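Local coordinates for T-cell surface glycoprotein CD1A1 antigen (Gallus gallus, PDB 3JVG), which probably binds lipid antigens in an MHC class I-like groove and displays them at the cell surface for recognition by T cells, at residues F121-G126 with V153-L158. Residues are numbered along the deposited sequence; the frame is centred on the assembly and turned at random.
With NAG (2-acetamido-2-deoxy-beta-D-glucopyranose), chain I.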
ATOM      1  N   PHE A 121       2.200 -20.216   8.012  1.00 19.17           N
ATOM      2  CA  PHE A 121       1.306 -21.326   8.118  1.00 19.61           C
ATOM      3  C   PHE A 121       1.357 -22.223   6.889  1.00 20.51           C
ATOM      4  O   PHE A 121       1.407 -21.748   5.743  1.00 20.57           O
ATOM      5  CB  PHE A 121      -0.114 -20.837   8.339  1.00 19.04           C
ATOM      6  CG  PHE A 121      -1.065 -21.937   8.865  1.00 19.55           C
ATOM      7  CD1 PHE A 121      -0.995 -22.377  10.194  1.00 19.70           C
ATOM      8  CD2 PHE A 121      -2.009 -22.515   8.029  1.00 20.03           C
ATOM      9  CE1 PHE A 121      -1.872 -23.403  10.683  1.00 20.34           C
ATOM     10  CE2 PHE A 121      -2.886 -23.519   8.495  1.00 21.41           C
ATOM     11  CZ  PHE A 121      -2.802 -23.964   9.832  1.00 20.81           C
ATOM     12  N   ASN A 122       1.335 -23.521   7.139  1.00 21.36           N
ATOM     13  CA  ASN A 122       1.297 -24.500   6.093  1.00 23.69           C
ATOM     14  C   ASN A 122      -0.081 -25.070   6.163  1.00 24.27           C
ATOM     15  O   ASN A 122      -0.381 -25.796   7.111  1.00 24.02           O
ATOM     16  CB  ASN A 122       2.310 -25.581   6.424  1.00 26.02           C
ATOM     17  CG  ASN A 122       2.486 -26.597   5.309  1.00 32.42           C
ATOM     18  OD1 ASN A 122       1.509 -27.086   4.687  1.00 35.52           O
ATOM     19  ND2 ASN A 122       3.752 -26.964   5.073  1.00 37.76           N
ATOM     20  N   LEU A 123      -0.923 -24.730   5.186  1.00 24.36           N
ATOM     21  CA  LEU A 123      -2.331 -25.185   5.162  1.00 25.30           C
ATOM     22  C   LEU A 123      -2.511 -26.729   5.135  1.00 27.42           C
ATOM     23  O   LEU A 123      -3.339 -27.267   5.871  1.00 26.89           O
ATOM     24  CB  LEU A 123      -3.112 -24.545   4.010  1.00 24.24           C
ATOM     25  CG  LEU A 123      -4.619 -24.859   3.886  1.00 27.16           C
ATOM     26  CD1 LEU A 123      -5.566 -24.055   4.878  1.00 25.40           C
ATOM     27  CD2 LEU A 123      -5.128 -24.745   2.443  1.00 25.96           C
ATOM     28  N   ASP A 124      -1.786 -27.434   4.283  1.00 28.88           N
ATOM     29  CA  ASP A 124      -2.047 -28.890   4.139  1.00 32.33           C
ATOM     30  C   ASP A 124      -1.696 -29.698   5.400  1.00 31.91           C
ATOM     31  O   ASP A 124      -2.443 -30.563   5.830  1.00 33.20           O
ATOM     32  CB  ASP A 124      -1.342 -29.471   2.896  1.00 35.06           C
ATOM     33  CG  ASP A 124      -2.010 -29.044   1.569  1.00 40.49           C
ATOM     34  OD1 ASP A 124      -1.448 -29.354   0.488  1.00 48.13           O
ATOM     35  OD2 ASP A 124      -3.092 -28.396   1.589  1.00 46.14           O
ATOM     36  N   ALA A 125      -0.561 -29.385   6.008  1.00 31.15           N
ATOM     37  CA  ALA A 125      -0.119 -30.077   7.201  1.00 30.32           C
ATOM     38  C   ALA A 125      -0.772 -29.465   8.424  1.00 28.91           C
ATOM     39  O   ALA A 125      -0.719 -30.029   9.493  1.00 28.76           O
ATOM     40  CB  ALA A 125       1.386 -29.995   7.316  1.00 30.84           C
ATOM     41  N   GLY A 126      -1.393 -28.306   8.271  1.00 26.85           N
ATOM     42  CA  GLY A 126      -1.939 -27.633   9.424  1.00 25.78           C
ATOM     43  C   GLY A 126      -0.859 -27.413  10.463  1.00 26.62           C
ATOM     44  O   GLY A 126      -1.049 -27.712  11.633  1.00 27.59           O
ATOM     45  N   VAL A 153      -8.556 -25.313  13.335  1.00 22.94           N
ATOM     46  CA  VAL A 153      -9.509 -24.230  13.087  1.00 22.39           C
ATOM     47  C   VAL A 153      -8.937 -23.200  12.083  1.00 21.31           C
ATOM     48  O   VAL A 153      -9.605 -22.811  11.173  1.00 21.19           O
ATOM     49  CB  VAL A 153      -9.974 -23.544  14.408  1.00 22.35           C
ATOM     50  CG1 VAL A 153     -10.955 -22.364  14.134  1.00 22.79           C
ATOM     51  CG2 VAL A 153     -10.627 -24.595  15.332  1.00 23.63           C
ATOM     52  N   ILE A 154      -7.671 -22.830  12.216  1.00 20.71           N
ATOM     53  CA  ILE A 154      -7.028 -21.926  11.197  1.00 19.88           C
ATOM     54  C   ILE A 154      -7.180 -22.495   9.758  1.00 20.28           C
ATOM     55  O   ILE A 154      -7.491 -21.762   8.831  1.00 19.92           O
ATOM     56  CB  ILE A 154      -5.516 -21.564  11.485  1.00 19.39           C
ATOM     57  CG1 ILE A 154      -5.382 -20.654  12.737  1.00 18.98           C
ATOM     58  CG2 ILE A 154      -4.884 -20.902  10.199  1.00 18.87           C
ATOM     59  CD1 ILE A 154      -3.968 -20.716  13.462  1.00 18.97           C
ATOM     60  N   GLN A 155      -7.063 -23.804   9.607  1.00 21.21           N
ATOM     61  CA  GLN A 155      -7.175 -24.435   8.290  1.00 21.90           C
ATOM     62  C   GLN A 155      -8.512 -24.162   7.637  1.00 22.11           C
ATOM     63  O   GLN A 155      -8.600 -23.907   6.437  1.00 22.21           O
ATOM     64  CB  GLN A 155      -7.016 -25.963   8.395  1.00 23.15           C
ATOM     65  CG  GLN A 155      -5.592 -26.441   8.550  1.00 23.30           C
ATOM     66  CD  GLN A 155      -5.558 -27.961   8.871  1.00 25.85           C
ATOM     67  OE1 GLN A 155      -6.227 -28.405   9.827  1.00 25.09           O
ATOM     68  NE2 GLN A 155      -4.805 -28.735   8.083  1.00 25.55           N
ATOM     69  N   VAL A 156      -9.560 -24.274   8.439  1.00 22.38           N
ATOM     70  CA  VAL A 156     -10.908 -24.022   7.952  1.00 22.73           C
ATOM     71  C   VAL A 156     -11.142 -22.536   7.711  1.00 21.70           C
ATOM     72  O   VAL A 156     -11.867 -22.179   6.787  1.00 21.89           O
ATOM     73  CB  VAL A 156     -11.984 -24.559   8.918  1.00 23.49           C
ATOM     74  CG1 VAL A 156     -13.322 -24.111   8.481  1.00 23.79           C
ATOM     75  CG2 VAL A 156     -12.025 -26.095   8.895  1.00 24.85           C
ATOM     76  N   LEU A 157     -10.595 -21.688   8.579  1.00 20.80           N
ATOM     77  CA  LEU A 157     -10.762 -20.254   8.416  1.00 20.70           C
ATOM     78  C   LEU A 157     -10.165 -19.836   7.088  1.00 19.66           C
ATOM     79  O   LEU A 157     -10.796 -19.092   6.326  1.00 20.41           O
ATOM     80  CB  LEU A 157     -10.093 -19.475   9.576  1.00 20.16           C
ATOM     81  CG  LEU A 157     -11.094 -19.081  10.734  1.00 26.36           C
ATOM     82  CD1 LEU A 157     -12.571 -19.383  10.535  1.00 27.29           C
ATOM     83  CD2 LEU A 157     -10.708 -19.449  12.141  1.00 25.18           C
ATOM     84  N   LEU A 158      -8.938 -20.300   6.815  1.00 19.66           N
ATOM     85  CA  LEU A 158      -8.240 -19.936   5.566  1.00 19.51           C
ATOM     86  C   LEU A 158      -8.918 -20.561   4.341  1.00 20.46           C
ATOM     87  O   LEU A 158      -9.250 -19.852   3.409  1.00 20.68           O
ATOM     88  CB  LEU A 158      -6.744 -20.313   5.600  1.00 19.45           C
ATOM     89  CG  LEU A 158      -5.830 -19.518   6.547  1.00 18.61           C
ATOM     90  CD1 LEU A 158      -4.428 -20.237   6.613  1.00 20.21           C
ATOM     91  CD2 LEU A 158      -5.721 -18.016   6.184  1.00 17.88           C
TER
HETATM   92  C1  NAG I 286      -9.380 -26.444   0.094  1.00 50.81           C
HETATM   93  C2  NAG I 286      -8.852 -27.897   0.215  1.00 56.32           C
HETATM   94  C3  NAG I 286      -8.968 -28.701  -1.103  1.00 58.30           C
HETATM   95  C4  NAG I 286     -10.439 -28.739  -1.534  1.00 60.09           C
HETATM   96  C5  NAG I 286     -11.079 -27.319  -1.581  1.00 58.06           C
HETATM   97  C6  NAG I 286     -12.614 -27.452  -1.669  1.00 57.90           C
HETATM   98  C7  NAG I 286      -7.376 -28.241   2.122  1.00 54.29           C
HETATM   99  C8  NAG I 286      -5.979 -28.345   2.629  1.00 52.79           C
HETATM  100  N2  NAG I 286      -7.512 -27.997   0.813  1.00 54.44           N
HETATM  101  O3  NAG I 286      -8.446 -30.022  -0.974  1.00 60.24           O
HETATM  102  O4  NAG I 286     -10.593 -29.472  -2.758  1.00 63.80           O
HETATM  103  O5  NAG I 286     -10.705 -26.432  -0.494  1.00 55.17           O
HETATM  104  O6  NAG I 286     -13.260 -26.228  -1.942  1.00 53.44           O
HETATM  105  O7  NAG I 286      -8.326 -28.378   2.910  1.00 56.45           O
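Ile154 CG2 sits over the centre of one face of the Phe121 ring, 3.7 Å from the ring centroid and only 11° off the ring normal, a CH-pi contact, while Gln155 CG meets the ring in its plane, at the CE2-CZ edge. Leu158 CD1 comes in obliquely on the CD2 side, 3.6 Å from Phe121 CD2, and the ring of Trp128 packs edge-to-face with that of Phe121. The arrangement belongs to the MHC class I-like fold of CD1, in which helices lie across an antiparallel sheet: here the end of strand 116-122 and the turn leading to edge strand 127-130 meet helix 148-172. Ile154 and Leu158, one helical turn apart, both present side chains to Phe121 and also touch strand 105-113 beneath, through Phe109 and Thr107 respectively; an unidentified molecule lies near the Ile154 side chain, consistent with this packing bordering the groove.

Beyond the ring, the Gln155 chain runs extended past CG and crosses the Phe121 side chain at about a right angle; the amide plane stands 75° from the ring. The amide reaches the turn, where NE2 donates to Leu123 O at 3.0 Å in an almost straight bond (N-H...O 172°), the acceptor lying in the amide plane. The same carbonyl oxygen also receives a weak bond from Gly126 N. Gly126, whose positive phi suits glycine, brings its CA within 3.4 Å of Gln155 NE2.

The two methyls of Leu123 serve different neighbours. CD1 packs on the helix, 3.4 Å from Gln155 O and 4.0 Å from Leu158 CB, whereas CD2 lies 3.7 Å from the acetamide methyl C8 of the glycan N-acetylglucosamine.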